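PDB 6BS3: ATPase BagA from Mycobacterium tuberculosis H37Rv, which forms one subunit of the heterodimeric BagAB ATPase, which hydrolyses ATP and is required for resistance to nitric oxide and to elevated glycerol. Local coordinates for residues K78-E83 / S326-S331; L215-T220 / Q303-L308; L132-L137 / I169-D174; G258-D263 / E287-A292. One frame throughout, in Å; residues are numbered along the deposited sequence.

Contacts 1, 2 and 3 belong to the P-loop ATPase core. Contact 1 ties the edge strand 77-82 of its mixed sheet to the C-terminal helix 324-336, so it spans most of the sequence, and the other three fall between its segments. Contact 3 closes first, then contact 2 opens, with contact 4 within its span. Contacts 2 and 3 come within about 7 Å at their nearest atoms. The centres of contacts 3 and 4 are about 50 Å apart. Helix 278-302 carries 287-292 of contact 4 and leads into 303-308 of contact 2. Contacts 1 to 3 thus pack the ATP-binding core, while contact 4 lies away from the nucleotide site, in a helical part that touches the other chain.

Contact 1. Residues K78-E83 / S326-S331; sequences KIATAE and SLYELS
The edge strand 77-82 of the ATPase sheet is joined here to the C-terminal helix 324-336 by one tyrosine. Y328 reaches out from the helix, and its hydroxyl does the touching. OH of Y328 donates a hydrogen bond to O of T81, 2.7 Å away. The acceptor lies at the edge of the ring, near its plane. Seen from the acceptor, the C=O...OH angle is 144°, and the donor stands 32° off the carbonyl plane. CG of Y328 is anti to its carbonyl carbon (chi1 -74°), which directs the ring toward the strand. A water makes a second link. It donates to Y328 OH at 2.9 Å and accepts from T81 N at 3.1 Å. The hydroxyl thus serves both backbone polar groups of T81, one directly and one through water. CB of A80 packs 3.9 Å from Y328 OH. On the strand, NZ of K78 also bonds to OG1 of T81. I79 and A80 both face V88 of strand 86-92, a classic beta bulge. Helix 34-46 lies alongside, with L43 against Y328 and A46 against A82. Two residues further along helix 324-336, L330 touches the bound ADP.

Contact 2. Residues L215-T220 / Q303-L308; sequences LPVQET and QQLDAL
Q304 meets V217 first along 303-308, the connection that follows helix 278-302. Its CB lies 4.1 Å from V217 CG1. Beyond CG the chain runs on extended, and OE1 lies 3.9 Å from the same methyl, V217 CG1. The two side chains cross at a slant, and no hydrogen bond joins the amide to 215-220. L305 comes next, where the two backbones are nearest: its CA is 7.5 Å from that of V217. CD2 of L305 does the touching. It sits 4.2 Å from V217 CG1 and 4.3 Å from T220 CG2, so one methyl rests against two residues a turn apart on the helix. A chi1 of 161° at V217 swings CG1 away from the backbone N and places that methyl against both Q304 and L305. A type I beta turn runs from L305 to L308, and D306 within it forms a salt bridge with R312. L308 then packs on L221 and I224, further along helix 214-229. T220 presents its methyl to L305, while its hydroxyl bonds within its own helix: OG1 donates to P216 O at 2.7 Å. That oxygen also accepts from T220 N, from the opposite face of its plane. Across the interface, cohesion therefore rests on apolar packing, with no hydrogen bond.

Contact 3. Residues L132-L137 / I169-D174; sequences LRDVLL and IARFLD
F172 and D134 have the largest buried surfaces in this contact, and they meet ring edge to carboxylate. OD1 of D134 lies 3.6 Å from F172 CD1, in the plane of the ring and at its edge. The carboxylate plane stands 83° from the ring plane. This puts a carboxylate oxygen next to the slightly positive rim of the ring, which is probably a mildly favourable electrostatic approach. F172 CG is anti to the backbone N (chi1 174°), and this carries the ring toward helix 130-146. OD2 of D134 turns the other way, toward the backbone, 3.9 Å from CA of F172. The short helix 169-172 follows strand 158-162 and ends at this phenylalanine. L173 is the first residue to leave helical geometry, and D174 is the N-cap of the next helix, 175-179. The contact thus sets the end of helix 169-172 against helix 130-146 in the P-loop ATPase fold. One turn on from D134, L137 takes the next part of the ring edge. Its CB lies 3.8 Å from F172 CE1, and its CD1 is 4.0 Å from the same atom. The two side chains cross at about a right angle. P164 also packs on F172, while L173 behind it touches L25 of strand 23-28.

Contact 4. Residues G258-D263 / E287-A292; sequences GEVDAD and ETIQHA
The backbones of 258-263 and 287-292 come closest where G258, with a phi of 105°, ends helix 249-255 in a Schellman motif, its CA 5.8 Å from that of I289. Here the chain turns out of the helix and runs past helix 278-302. I289 covers this turn with the end of its side chain. Its CD1 lies 3.9 Å from G258 O and 4.0 Å from G258 CA. V260, two residues on, points back toward the helix. CG2 of V260 sits 3.6 Å from I289 CG1, the closest apolar pair of the contact. The same methyl is 3.7 Å from T288 OG1. V260 thus rests against two consecutive residues of the helix, crossing both side chains at a slant. A chi1 of -75° sets CG1 of I289 beside its backbone N and brings the branch against G258 and V260. OG1 of T288 bonds to L285 O, one turn back in its own helix. Its polar need is thus met within the helix, and toward V260 it offers only packing. No hydrogen bond crosses between the segments. D261 then caps the next helix, 262-271, with OD2 accepting from S264 N. V260 also packs on A255 of helix 249-255 and on L285. On helix 278-302, A292 touches L252 and A255, while E287 makes hydrogen bonds to another chain of the assembly.

Contact 1. Residues K78-E83 / S326-S331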
loop_
_atom_site.group_PDB
_atom_site.type_symbol
_atom_site.label_atom_id
_atom_site.label_comp_id
_atom_site.label_asym_id
_atom_site.label_seq_id
_atom_site.Cartn_x
_atom_site.Cartn_y
_atom_site.Cartn_z
ATOM N N LYS A 78 24.096 -13.795 6.438
ATOM C CA LYS A 78 23.550 -13.797 7.789
ATOM C C LYS A 78 23.196 -12.375 8.202
ATOM O O LYS A 78 24.043 -11.481 8.170
ATOM C CB LYS A 78 24.551 -14.401 8.776
ATOM C CG LYS A 78 23.980 -14.648 10.163
ATOM C CD LYS A 78 25.059 -15.088 11.139
ATOM C CE LYS A 78 24.458 -15.536 12.462
ATOM N NZ LYS A 78 25.440 -15.449 13.578
ATOM N N ILE A 79 21.943 -12.168 8.590
ATOM C CA ILE A 79 21.486 -10.845 8.992
ATOM C C ILE A 79 21.039 -10.787 10.450
ATOM O O ILE A 79 20.993 -9.709 11.044
ATOM C CB ILE A 79 20.332 -10.353 8.097
ATOM C CG1 ILE A 79 19.849 -8.976 8.557
ATOM C CG2 ILE A 79 19.189 -11.355 8.105
ATOM C CD1 ILE A 79 19.298 -8.117 7.440
ATOM N N ALA A 80 20.715 -11.940 11.027
ATOM C CA ALA A 80 20.263 -11.972 12.415
ATOM C C ALA A 80 20.476 -13.305 13.134
ATOM O O ALA A 80 20.336 -14.379 12.549
ATOM C CB ALA A 80 18.799 -11.561 12.499
ATOM N N THR A 81 20.817 -13.203 14.414
ATOM C CA THR A 81 21.031 -14.354 15.293
ATOM C C THR A 81 19.677 -14.599 15.975
ATOM O O THR A 81 19.120 -13.685 16.583
ATOM C CB THR A 81 22.191 -14.097 16.304
ATOM O OG1 THR A 81 23.442 -14.026 15.600
ATOM C CG2 THR A 81 22.295 -15.179 17.382
ATOM N N ALA A 82 19.115 -15.794 15.816
ATOM C CA ALA A 82 17.854 -16.131 16.475
ATOM C C ALA A 82 18.179 -16.690 17.866
ATOM O O ALA A 82 19.342 -16.943 18.162
ATOM C CB ALA A 82 17.110 -17.167 15.662
ATOM N N GLU A 83 17.158 -16.883 18.710
ATOM C CA GLU A 83 17.249 -17.465 20.052
ATOM C C GLU A 83 17.990 -18.805 20.053
ATOM O O GLU A 83 17.746 -19.648 19.185
ATOM C CB GLU A 83 15.838 -17.704 20.602
ATOM C CG GLU A 83 15.191 -16.516 21.290
ATOM C CD GLU A 83 14.021 -16.880 22.190
ATOM O OE1 GLU A 83 13.905 -18.066 22.586
ATOM O OE2 GLU A 83 13.223 -15.969 22.510
ATOM N N SER A 326 11.866 -4.637 18.288
ATOM C CA SER A 326 10.437 -4.819 17.955
ATOM C C SER A 326 10.243 -6.103 17.197
ATOM O O SER A 326 9.238 -6.766 17.406
ATOM C CB SER A 326 9.912 -3.667 17.098
ATOM O OG SER A 326 10.083 -2.430 17.760
ATOM N N LEU A 327 11.199 -6.464 16.308
ATOM C CA LEU A 327 11.126 -7.730 15.555
ATOM C C LEU A 327 11.198 -8.929 16.495
ATOM O O LEU A 327 10.485 -9.913 16.282
ATOM C CB LEU A 327 12.207 -7.848 14.467
ATOM C CG LEU A 327 12.073 -6.942 13.263
ATOM C CD1 LEU A 327 13.306 -7.088 12.356
ATOM C CD2 LEU A 327 10.767 -7.210 12.506
ATOM N N TYR A 328 12.033 -8.818 17.551
ATOM C CA TYR A 328 12.161 -9.861 18.564
ATOM C C TYR A 328 10.902 -9.956 19.420
ATOM O O TYR A 328 10.486 -11.071 19.697
ATOM C CB TYR A 328 13.453 -9.717 19.384
ATOM C CG TYR A 328 14.674 -10.137 18.592
ATOM C CD1 TYR A 328 15.103 -11.464 18.582
ATOM C CD2 TYR A 328 15.353 -9.229 17.786
ATOM C CE1 TYR A 328 16.218 -11.858 17.846
ATOM C CE2 TYR A 328 16.451 -9.617 17.019
ATOM C CZ TYR A 328 16.897 -10.928 17.071
ATOM O OH TYR A 328 17.990 -11.294 16.321
ATOM N N GLU A 329 10.228 -8.819 19.731
ATOM C CA GLU A 329 8.948 -8.818 20.481
ATOM C C GLU A 329 7.842 -9.479 19.658
ATOM O O GLU A 329 7.038 -10.223 20.209
ATOM C CB GLU A 329 8.488 -7.395 20.862
ATOM C CG GLU A 329 9.430 -6.661 21.797
ATOM C CD GLU A 329 9.170 -5.173 21.976
ATOM O OE1 GLU A 329 8.149 -4.661 21.459
ATOM O OE2 GLU A 329 9.997 -4.517 22.648
ATOM N N LEU A 330 7.806 -9.216 18.343
ATOM C CA LEU A 330 6.803 -9.831 17.464
ATOM C C LEU A 330 7.069 -11.330 17.277
ATOM O O LEU A 330 6.117 -12.104 17.257
ATOM C CB LEU A 330 6.681 -9.102 16.118
ATOM C CG LEU A 330 6.203 -7.643 16.160
ATOM C CD1 LEU A 330 6.321 -7.019 14.782
ATOM C CD2 LEU A 330 4.740 -7.525 16.653
ATOM N N SER A 331 8.358 -11.735 17.215
ATOM C CA SER A 331 8.786 -13.141 17.113
ATOM C C SER A 331 8.347 -13.893 18.388
ATOM O O SER A 331 7.750 -14.970 18.301
ATOM C CB SER A 331 10.304 -13.221 16.944
ATOM O OG SER A 331 10.751 -14.565 16.938
HETATM O O HOH W 1 20.553 -10.305 15.517
#

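Contact 2. Residues L215-T220 / Q303-L308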
loop_
_atom_site.group_PDB
_atom_site.type_symbol
_atom_site.label_atom_id
_atom_site.label_comp_id
_atom_site.label_asym_id
_atom_site.label_seq_id
_atom_site.Cartn_x
_atom_site.Cartn_y
_atom_site.Cartn_z
ATOM N N LEU A 215 -10.604 -2.766 3.615
ATOM C CA LEU A 215 -9.870 -3.164 2.415
ATOM C C LEU A 215 -8.864 -4.304 2.671
ATOM O O LEU A 215 -8.926 -5.276 1.914
ATOM C CB LEU A 215 -9.219 -1.964 1.709
ATOM C CG LEU A 215 -10.163 -0.894 1.136
ATOM C CD1 LEU A 215 -9.361 0.227 0.507
ATOM C CD2 LEU A 215 -11.129 -1.476 0.097
ATOM N N PRO A 216 -7.984 -4.274 3.722
ATOM C CA PRO A 216 -7.078 -5.417 3.953
ATOM C C PRO A 216 -7.817 -6.739 4.196
ATOM O O PRO A 216 -7.373 -7.778 3.714
ATOM C CB PRO A 216 -6.264 -4.977 5.172
ATOM C CG PRO A 216 -6.325 -3.497 5.160
ATOM C CD PRO A 216 -7.711 -3.195 4.699
ATOM N N VAL A 217 -8.968 -6.692 4.884
ATOM C CA VAL A 217 -9.812 -7.861 5.155
ATOM C C VAL A 217 -10.484 -8.379 3.855
ATOM O O VAL A 217 -10.451 -9.585 3.587
ATOM C CB VAL A 217 -10.799 -7.596 6.315
ATOM C CG1 VAL A 217 -11.966 -8.577 6.297
ATOM C CG2 VAL A 217 -10.070 -7.668 7.652
ATOM N N GLN A 218 -11.016 -7.471 3.031
ATOM C CA GLN A 218 -11.643 -7.810 1.751
ATOM C C GLN A 218 -10.655 -8.522 0.814
ATOM O O GLN A 218 -11.019 -9.509 0.172
ATOM C CB GLN A 218 -12.166 -6.534 1.084
ATOM C CG GLN A 218 -13.061 -6.761 -0.147
ATOM C CD GLN A 218 -13.544 -5.460 -0.750
ATOM O OE1 GLN A 218 -14.017 -4.545 -0.055
ATOM N NE2 GLN A 218 -13.438 -5.350 -2.062
ATOM N N GLU A 219 -9.418 -8.009 0.731
ATOM C CA GLU A 219 -8.359 -8.547 -0.117
ATOM C C GLU A 219 -7.890 -9.899 0.360
ATOM O O GLU A 219 -7.592 -10.748 -0.474
ATOM C CB GLU A 219 -7.199 -7.568 -0.229
ATOM C CG GLU A 219 -7.538 -6.327 -1.035
ATOM C CD GLU A 219 -6.351 -5.661 -1.700
ATOM O OE1 GLU A 219 -5.227 -6.209 -1.631
ATOM O OE2 GLU A 219 -6.547 -4.579 -2.292
ATOM N N THR A 220 -7.834 -10.098 1.693
ATOM C CA THR A 220 -7.483 -11.356 2.354
ATOM C C THR A 220 -8.512 -12.430 1.939
ATOM O O THR A 220 -8.114 -13.522 1.526
ATOM C CB THR A 220 -7.407 -11.168 3.892
ATOM O OG1 THR A 220 -6.359 -10.261 4.191
ATOM C CG2 THR A 220 -7.132 -12.471 4.640
ATOM N N GLN A 303 -15.275 -9.984 12.146
ATOM C CA GLN A 303 -16.343 -10.993 12.023
ATOM C C GLN A 303 -16.393 -11.622 10.614
ATOM O O GLN A 303 -16.745 -12.795 10.494
ATOM C CB GLN A 303 -17.711 -10.383 12.417
ATOM C CG GLN A 303 -18.897 -11.352 12.416
ATOM C CD GLN A 303 -20.087 -10.806 13.166
ATOM O OE1 GLN A 303 -20.425 -11.275 14.259
ATOM N NE2 GLN A 303 -20.756 -9.805 12.599
ATOM N N GLN A 304 -16.031 -10.856 9.559
ATOM C CA GLN A 304 -16.004 -11.345 8.170
ATOM C C GLN A 304 -15.000 -12.503 7.960
ATOM O O GLN A 304 -15.166 -13.285 7.018
ATOM C CB GLN A 304 -15.664 -10.204 7.206
ATOM C CG GLN A 304 -16.740 -9.137 7.052
ATOM C CD GLN A 304 -16.261 -8.098 6.072
ATOM O OE1 GLN A 304 -15.583 -7.134 6.438
ATOM N NE2 GLN A 304 -16.574 -8.288 4.796
ATOM N N LEU A 305 -13.956 -12.593 8.821
ATOM C CA LEU A 305 -12.936 -13.642 8.766
ATOM C C LEU A 305 -13.444 -14.935 9.428
ATOM O O LEU A 305 -12.937 -16.010 9.105
ATOM C CB LEU A 305 -11.628 -13.198 9.459
ATOM C CG LEU A 305 -10.851 -11.965 8.917
ATOM C CD1 LEU A 305 -9.707 -11.583 9.862
ATOM C CD2 LEU A 305 -10.297 -12.190 7.502
ATOM N N ASP A 306 -14.430 -14.836 10.357
ATOM C CA ASP A 306 -15.022 -15.973 11.089
ATOM C C ASP A 306 -15.569 -17.077 10.168
ATOM O O ASP A 306 -15.609 -18.243 10.561
ATOM C CB ASP A 306 -16.113 -15.506 12.079
ATOM C CG ASP A 306 -15.648 -14.571 13.191
ATOM O OD1 ASP A 306 -14.431 -14.253 13.241
ATOM O OD2 ASP A 306 -16.501 -14.152 14.012
ATOM N N ALA A 307 -15.959 -16.700 8.945
ATOM C CA ALA A 307 -16.480 -17.587 7.908
ATOM C C ALA A 307 -15.418 -18.570 7.395
ATOM O O ALA A 307 -15.774 -19.676 6.968
ATOM C CB ALA A 307 -17.015 -16.757 6.752
ATOM N N LEU A 308 -14.125 -18.159 7.423
ATOM C CA LEU A 308 -12.998 -18.986 6.978
ATOM C C LEU A 308 -12.649 -20.004 8.051
ATOM O O LEU A 308 -12.543 -19.645 9.223
ATOM C CB LEU A 308 -11.739 -18.135 6.705
ATOM C CG LEU A 308 -11.853 -16.905 5.816
ATOM C CD1 LEU A 308 -10.758 -15.922 6.153
ATOM C CD2 LEU A 308 -11.801 -17.278 4.344
#

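Contact 3. Residues L132-L137 / I169-D174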
loop_
_atom_site.group_PDB
_atom_site.type_symbol
_atom_site.label_atom_id
_atom_site.label_comp_id
_atom_site.label_asym_id
_atom_site.label_seq_id
_atom_site.Cartn_x
_atom_site.Cartn_y
_atom_site.Cartn_z
ATOM N N LEU A 132 8.179 -14.226 -17.425
ATOM C CA LEU A 132 9.606 -14.562 -17.291
ATOM C C LEU A 132 10.090 -14.175 -15.864
ATOM O O LEU A 132 10.774 -14.955 -15.207
ATOM C CB LEU A 132 10.451 -13.818 -18.364
ATOM C CG LEU A 132 11.977 -14.025 -18.276
ATOM C CD1 LEU A 132 12.342 -15.494 -18.434
ATOM C CD2 LEU A 132 12.708 -13.179 -19.302
ATOM N N ARG A 133 9.685 -12.988 -15.394
ATOM C CA ARG A 133 9.981 -12.476 -14.069
ATOM C C ARG A 133 9.546 -13.468 -12.991
ATOM O O ARG A 133 10.383 -13.890 -12.202
ATOM C CB ARG A 133 9.285 -11.117 -13.893
ATOM C CG ARG A 133 9.952 -10.174 -12.911
ATOM C CD ARG A 133 9.531 -8.749 -13.212
ATOM N NE ARG A 133 8.085 -8.577 -13.066
ATOM C CZ ARG A 133 7.310 -7.932 -13.932
ATOM N NH1 ARG A 133 7.835 -7.377 -15.019
ATOM N NH2 ARG A 133 6.008 -7.835 -13.719
ATOM N N ASP A 134 8.269 -13.909 -13.017
ATOM C CA ASP A 134 7.715 -14.869 -12.052
ATOM C C ASP A 134 8.371 -16.259 -12.126
ATOM O O ASP A 134 8.499 -16.908 -11.087
ATOM C CB ASP A 134 6.176 -14.953 -12.176
ATOM C CG ASP A 134 5.441 -13.636 -11.893
ATOM O OD1 ASP A 134 6.045 -12.734 -11.264
ATOM O OD2 ASP A 134 4.266 -13.508 -12.304
ATOM N N VAL A 135 8.770 -16.719 -13.340
ATOM C CA VAL A 135 9.476 -17.987 -13.563
ATOM C C VAL A 135 10.848 -17.915 -12.867
ATOM O O VAL A 135 11.230 -18.854 -12.176
ATOM C CB VAL A 135 9.594 -18.342 -15.085
ATOM C CG1 VAL A 135 10.723 -19.345 -15.367
ATOM C CG2 VAL A 135 8.272 -18.861 -15.631
ATOM N N LEU A 136 11.574 -16.799 -13.043
ATOM C CA LEU A 136 12.888 -16.593 -12.436
ATOM C C LEU A 136 12.806 -16.578 -10.915
ATOM O O LEU A 136 13.635 -17.207 -10.268
ATOM C CB LEU A 136 13.542 -15.282 -12.941
ATOM C CG LEU A 136 13.890 -15.215 -14.435
ATOM C CD1 LEU A 136 14.304 -13.809 -14.836
ATOM C CD2 LEU A 136 14.971 -16.213 -14.802
ATOM N N LEU A 137 11.801 -15.870 -10.359
ATOM C CA LEU A 137 11.594 -15.684 -8.924
ATOM C C LEU A 137 11.138 -16.939 -8.209
ATOM O O LEU A 137 11.770 -17.304 -7.225
ATOM C CB LEU A 137 10.647 -14.504 -8.620
ATOM C CG LEU A 137 11.103 -13.130 -9.113
ATOM C CD1 LEU A 137 9.961 -12.136 -9.119
ATOM C CD2 LEU A 137 12.285 -12.616 -8.311
ATOM N N ILE A 169 -0.567 -11.992 -5.603
ATOM C CA ILE A 169 -0.088 -13.294 -5.108
ATOM C C ILE A 169 -0.551 -14.487 -5.957
ATOM O O ILE A 169 0.276 -15.361 -6.240
ATOM C CB ILE A 169 -0.364 -13.518 -3.583
ATOM C CG1 ILE A 169 0.430 -14.726 -3.016
ATOM C CG2 ILE A 169 -1.869 -13.615 -3.228
ATOM C CD1 ILE A 169 1.977 -14.592 -3.016
ATOM N N ALA A 170 -1.834 -14.533 -6.354
ATOM C CA ALA A 170 -2.369 -15.667 -7.119
ATOM C C ALA A 170 -1.695 -15.796 -8.475
ATOM O O ALA A 170 -1.260 -16.894 -8.807
ATOM C CB ALA A 170 -3.891 -15.581 -7.249
ATOM N N ARG A 171 -1.523 -14.676 -9.206
ATOM C CA ARG A 171 -0.816 -14.623 -10.490
ATOM C C ARG A 171 0.677 -14.979 -10.327
ATOM O O ARG A 171 1.220 -15.731 -11.146
ATOM C CB ARG A 171 -1.000 -13.237 -11.144
ATOM C CG ARG A 171 -0.148 -12.970 -12.417
ATOM C CD ARG A 171 -0.528 -13.836 -13.618
ATOM N NE ARG A 171 -1.953 -13.731 -13.955
ATOM C CZ ARG A 171 -2.457 -12.909 -14.872
ATOM N NH1 ARG A 171 -1.658 -12.116 -15.576
ATOM N NH2 ARG A 171 -3.765 -12.877 -15.094
ATOM N N PHE A 172 1.328 -14.476 -9.257
ATOM C CA PHE A 172 2.733 -14.774 -8.964
ATOM C C PHE A 172 2.998 -16.287 -8.829
ATOM O O PHE A 172 4.065 -16.766 -9.233
ATOM C CB PHE A 172 3.194 -14.033 -7.697
ATOM C CG PHE A 172 4.593 -14.370 -7.225
ATOM C CD1 PHE A 172 5.710 -13.954 -7.946
ATOM C CD2 PHE A 172 4.795 -15.084 -6.046
ATOM C CE1 PHE A 172 7.004 -14.261 -7.504
ATOM C CE2 PHE A 172 6.095 -15.384 -5.600
ATOM C CZ PHE A 172 7.187 -14.969 -6.332
ATOM N N LEU A 173 2.024 -17.030 -8.256
ATOM C CA LEU A 173 2.145 -18.471 -8.041
ATOM C C LEU A 173 1.500 -19.293 -9.157
ATOM O O LEU A 173 1.449 -20.518 -9.064
ATOM C CB LEU A 173 1.611 -18.863 -6.644
ATOM C CG LEU A 173 2.293 -18.146 -5.463
ATOM C CD1 LEU A 173 1.486 -18.283 -4.201
ATOM C CD2 LEU A 173 3.743 -18.592 -5.291
ATOM N N ASP A 174 1.048 -18.626 -10.227
ATOM C CA ASP A 174 0.442 -19.294 -11.371
ATOM C C ASP A 174 1.536 -19.651 -12.390
ATOM O O ASP A 174 1.768 -18.929 -13.365
ATOM C CB ASP A 174 -0.685 -18.434 -11.961
ATOM C CG ASP A 174 -1.659 -19.155 -12.869
ATOM O OD1 ASP A 174 -1.348 -20.293 -13.304
ATOM O OD2 ASP A 174 -2.726 -18.579 -13.160
#

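Contact 4. Residues G258-D263 / E287-A292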
loop_
_atom_site.group_PDB
_atom_site.type_symbol
_atom_site.label_atom_id
_atom_site.label_comp_id
_atom_site.label_asym_id
_atom_site.label_seq_id
_atom_site.Cartn_x
_atom_site.Cartn_y
_atom_site.Cartn_z
ATOM N N GLY A 258 -23.349 5.482 22.859
ATOM C CA GLY A 258 -23.276 6.750 23.582
ATOM C C GLY A 258 -23.675 6.662 25.043
ATOM O O GLY A 258 -23.889 7.694 25.685
ATOM N N GLU A 259 -23.770 5.432 25.581
ATOM C CA GLU A 259 -24.172 5.163 26.962
ATOM C C GLU A 259 -23.003 4.646 27.802
ATOM O O GLU A 259 -22.553 3.517 27.604
ATOM C CB GLU A 259 -25.360 4.180 26.994
ATOM C CG GLU A 259 -26.626 4.715 26.333
ATOM C CD GLU A 259 -27.807 3.762 26.282
ATOM O OE1 GLU A 259 -27.622 2.598 25.859
ATOM O OE2 GLU A 259 -28.924 4.191 26.651
ATOM N N VAL A 260 -22.440 5.563 28.583
ATOM C CA VAL A 260 -21.406 5.247 29.604
ATOM C C VAL A 260 -22.042 5.815 30.868
ATOM O O VAL A 260 -22.232 7.046 30.912
ATOM C CB VAL A 260 -20.063 5.929 29.286
ATOM C CG1 VAL A 260 -18.927 5.355 30.118
ATOM C CG2 VAL A 260 -19.732 5.858 27.803
ATOM N N ASP A 261 -22.368 4.978 31.852
ATOM C CA ASP A 261 -23.057 5.583 33.017
ATOM C C ASP A 261 -22.055 6.514 33.695
ATOM O O ASP A 261 -20.981 6.024 34.097
ATOM C CB ASP A 261 -23.586 4.511 33.974
ATOM C CG ASP A 261 -24.323 5.082 35.172
ATOM O OD1 ASP A 261 -25.386 5.701 34.967
ATOM O OD2 ASP A 261 -23.828 4.904 36.303
ATOM N N ALA A 262 -22.390 7.800 33.820
ATOM C CA ALA A 262 -21.433 8.674 34.530
ATOM C C ALA A 262 -21.514 8.447 36.041
ATOM O O ALA A 262 -20.460 8.429 36.682
ATOM C CB ALA A 262 -21.733 10.107 34.202
ATOM N N ASP A 263 -22.714 8.291 36.599
ATOM C CA ASP A 263 -22.759 8.090 38.052
ATOM C C ASP A 263 -21.712 7.083 38.550
ATOM O O ASP A 263 -21.018 7.379 39.520
ATOM C CB ASP A 263 -24.180 7.721 38.528
ATOM C CG ASP A 263 -25.196 8.858 38.491
ATOM O OD1 ASP A 263 -24.815 10.013 38.795
ATOM O OD2 ASP A 263 -26.380 8.588 38.186
ATOM N N GLU A 287 -14.487 10.459 25.006
ATOM C CA GLU A 287 -13.215 9.809 24.686
ATOM C C GLU A 287 -13.380 8.296 24.709
ATOM O O GLU A 287 -12.784 7.608 23.880
ATOM C CB GLU A 287 -12.113 10.223 25.678
ATOM C CG GLU A 287 -11.419 11.529 25.332
ATOM C CD GLU A 287 -10.315 11.982 26.272
ATOM O OE1 GLU A 287 -9.934 11.207 27.179
ATOM O OE2 GLU A 287 -9.824 13.120 26.093
ATOM N N THR A 288 -14.186 7.777 25.656
ATOM C CA THR A 288 -14.439 6.335 25.781
ATOM C C THR A 288 -15.508 5.885 24.783
ATOM O O THR A 288 -15.455 4.744 24.323
ATOM C CB THR A 288 -14.739 5.915 27.241
ATOM O OG1 THR A 288 -16.025 6.388 27.627
ATOM C CG2 THR A 288 -13.679 6.401 28.228
ATOM N N ILE A 289 -16.472 6.776 24.449
ATOM C CA ILE A 289 -17.514 6.491 23.457
ATOM C C ILE A 289 -16.819 6.282 22.104
ATOM O O ILE A 289 -17.065 5.277 21.432
ATOM C CB ILE A 289 -18.581 7.626 23.427
ATOM C CG1 ILE A 289 -19.510 7.542 24.661
ATOM C CG2 ILE A 289 -19.397 7.628 22.121
ATOM C CD1 ILE A 289 -20.259 8.873 25.037
ATOM N N GLN A 290 -15.899 7.205 21.752
ATOM C CA GLN A 290 -15.121 7.189 20.516
ATOM C C GLN A 290 -14.203 5.981 20.430
ATOM O O GLN A 290 -14.071 5.411 19.352
ATOM C CB GLN A 290 -14.372 8.513 20.317
ATOM C CG GLN A 290 -15.317 9.631 19.855
ATOM C CD GLN A 290 -14.723 11.018 19.858
ATOM O OE1 GLN A 290 -13.513 11.205 19.752
ATOM N NE2 GLN A 290 -15.580 12.033 19.960
ATOM N N HIS A 291 -13.625 5.548 21.566
ATOM C CA HIS A 291 -12.782 4.353 21.630
ATOM C C HIS A 291 -13.651 3.115 21.349
ATOM O O HIS A 291 -13.303 2.309 20.488
ATOM C CB HIS A 291 -12.113 4.246 23.010
ATOM C CG HIS A 291 -11.446 2.930 23.247
ATOM N ND1 HIS A 291 -10.137 2.709 22.867
ATOM C CD2 HIS A 291 -11.949 1.793 23.772
ATOM C CE1 HIS A 291 -9.881 1.456 23.190
ATOM N NE2 HIS A 291 -10.941 0.866 23.738
ATOM N N ALA A 292 -14.785 2.993 22.069
ATOM C CA ALA A 292 -15.768 1.911 21.934
ATOM C C ALA A 292 -16.353 1.837 20.526
ATOM O O ALA A 292 -16.561 0.727 20.042
ATOM C CB ALA A 292 -16.874 2.076 22.955
#